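PDB 6GUO: siderophore enterobactin esterase from Emericella nidulans, which hydrolyses the ester bonds of the bacterial siderophore enterobactin, releasing its iron inside the fungal cell. Local coordinates for residues 297-300 and 301-304. Residues are numbered along the deposited sequence; the frame is centred on the assembly and turned at random.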
ATOM      1  N   MET A 297       7.385  -7.720   2.196  1.00 18.09           N
ATOM      2  CA  MET A 297       8.357  -8.359   1.297  1.00 19.22           C
ATOM      3  C   MET A 297       9.552  -8.922   2.064  1.00 19.60           C
ATOM      4  O   MET A 297       9.993 -10.043   1.794  1.00 20.11           O
ATOM      5  CB  MET A 297       8.854  -7.379   0.226  1.00 20.88           C
ATOM      6  CG  MET A 297       7.804  -6.879  -0.754  1.00 23.53           C
ATOM      7  SD  MET A 297       6.904  -8.158  -1.649  1.00 28.71           S
ATOM      8  CE  MET A 297       5.518  -8.463  -0.568  1.00 29.06           C
ATOM      9  N   PHE A 298      10.058  -8.142   3.018  1.00 19.61           N
ATOM     10  CA  PHE A 298      11.142  -8.568   3.903  1.00 19.87           C
ATOM     11  C   PHE A 298      10.763  -9.859   4.632  1.00 20.04           C
ATOM     12  O   PHE A 298      11.537 -10.814   4.646  1.00 18.90           O
ATOM     13  CB  PHE A 298      11.475  -7.441   4.893  1.00 20.07           C
ATOM     14  CG  PHE A 298      12.486  -7.811   5.949  1.00 19.61           C
ATOM     15  CD1 PHE A 298      13.849  -7.665   5.713  1.00 20.56           C
ATOM     16  CD2 PHE A 298      12.070  -8.252   7.199  1.00 19.37           C
ATOM     17  CE1 PHE A 298      14.778  -7.984   6.695  1.00 20.91           C
ATOM     18  CE2 PHE A 298      12.993  -8.570   8.183  1.00 20.56           C
ATOM     19  CZ  PHE A 298      14.348  -8.433   7.936  1.00 20.40           C
ATOM     20  N   LEU A 299       9.557  -9.883   5.195  1.00 20.89           N
ATOM     21  CA  LEU A 299       9.032 -11.062   5.889  1.00 21.97           C
ATOM     22  C   LEU A 299       8.951 -12.285   4.970  1.00 21.81           C
ATOM     23  O   LEU A 299       9.447 -13.355   5.321  1.00 21.39           O
ATOM     24  CB  LEU A 299       7.659 -10.746   6.495  1.00 23.50           C
ATOM     25  CG  LEU A 299       6.893 -11.842   7.234  1.00 25.60           C
ATOM     26  CD1 LEU A 299       7.704 -12.408   8.391  1.00 26.97           C
ATOM     27  CD2 LEU A 299       5.570 -11.271   7.726  1.00 26.70           C
ATOM     28  N   SER A 300       8.360 -12.109   3.789  1.00 22.14           N
ATOM     29  CA  SER A 300       8.229 -13.200   2.818  1.00 22.86           C
ATOM     30  C   SER A 300       9.581 -13.711   2.298  1.00 21.88           C
ATOM     31  O   SER A 300       9.714 -14.897   2.008  1.00 22.26           O
ATOM     32  CB  SER A 300       7.329 -12.783   1.656  1.00 23.98           C
ATOM     33  OG  SER A 300       6.019 -12.492   2.121  1.00 26.36           O
ATOM     34  N   ASN A 301      10.577 -12.826   2.210  1.00 21.50           N
ATOM     35  CA  ASN A 301      11.933 -13.210   1.777  1.00 21.54           C
ATOM     36  C   ASN A 301      12.713 -14.059   2.789  1.00 21.24           C
ATOM     37  O   ASN A 301      13.692 -14.708   2.414  1.00 23.10           O
ATOM     38  CB  ASN A 301      12.764 -11.972   1.413  1.00 22.32           C
ATOM     39  CG  ASN A 301      12.244 -11.258   0.175  1.00 23.48           C
ATOM     40  OD1 ASN A 301      11.538 -11.840  -0.655  1.00 23.31           O
ATOM     41  ND2 ASN A 301      12.588  -9.984   0.049  1.00 24.54           N
ATOM     42  N   LEU A 302      12.296 -14.050   4.055  1.00 20.78           N
ATOM     43  CA  LEU A 302      12.919 -14.889   5.086  1.00 21.46           C
ATOM     44  C   LEU A 302      12.632 -16.386   4.934  1.00 22.90           C
ATOM     45  O   LEU A 302      13.350 -17.200   5.513  1.00 25.01           O
ATOM     46  CB  LEU A 302      12.466 -14.449   6.485  1.00 21.45           C
ATOM     47  CG  LEU A 302      12.849 -13.039   6.943  1.00 22.39           C
ATOM     48  CD1 LEU A 302      12.102 -12.673   8.220  1.00 21.95           C
ATOM     49  CD2 LEU A 302      14.349 -12.905   7.147  1.00 23.91           C
ATOM     50  N   SER A 303      11.583 -16.746   4.188  1.00 24.87           N
ATOM     51  CA  SER A 303      11.149 -18.146   4.073  1.00 27.17           C
ATOM     52  C   SER A 303      12.187 -19.071   3.444  1.00 27.19           C
ATOM     53  O   SER A 303      12.434 -20.162   3.966  1.00 26.44           O
ATOM     54  CB  SER A 303       9.834 -18.249   3.293  1.00 28.53           C
ATOM     55  OG  SER A 303       8.763 -17.704   4.040  1.00 32.26           O
ATOM     56  N   ALA A 304      12.789 -18.627   2.340  1.00 28.09           N
ATOM     57  CA  ALA A 304      13.743 -19.441   1.572  1.00 29.61           C
ATOM     58  C   ALA A 304      14.910 -19.943   2.425  1.00 31.97           C
ATOM     59  O   ALA A 304      15.397 -19.237   3.312  1.00 33.09           O
ATOM     60  CB  ALA A 304      14.269 -18.653   0.378  1.00 29.79           C
ATOM     61  OXT ALA A 304      15.376 -21.075   2.249  1.00 30.74           O
TER
HETATM   62  O   HOH W   1      11.661 -16.471   0.699  1.00 27.99           O
HETATM   63  O   HOH W   2       7.393 -16.514   1.566  1.00 32.25           O
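Asn301 N donates to Met297 O over 2.9 Å, an i to i+4 bond of the alpha-helix that spans 288-301. One residue on, the pattern shifts. Leu302 N lies 3.2 Å from Leu299 O, an i to i+3 bond, and a second bond from Leu302 N, to Phe298 O, is weak. Ser303 N then reaches back to Ser300 O in a weak bond of 3.4 Å.

Ser300 O accepts three bonds, for two waters also donate to it: one, 2.8 Å from Ser300 O, accepts the Ala304 N-H, while the other bridges Ser300 O to Ser303 OG. The Ser300 hydroxyl is bonded to Ile296 O within the helix. Asn301 holds its CG beside its own backbone N (chi1 -67°), which lays the amide alongside Met297 O; ND2 comes within 3.1 Å of Met297 O, but at an angle too poor for a hydrogen bond, while OD1 accepts one from NH1 of Arg74 on helix 60-77.

On the apolar side, Leu302 CD1 meets the Phe298 ring obliquely at CE2, 4.2 Å away, and comes within 4.4 Å of Leu299 CD1. All three side chains pack on Val184 of the central sheet of this alpha/beta-hydrolase.

The chemistry is that of a chain end passing from an i+4 bond to mainly i+3 bonds: at Ser300 O two waters add to the single weak backbone bond, one of them also serving the Ala304 N-H, so that Phe298, Leu299 and Leu302 pack on the sheet while the polar chain end beyond meets water.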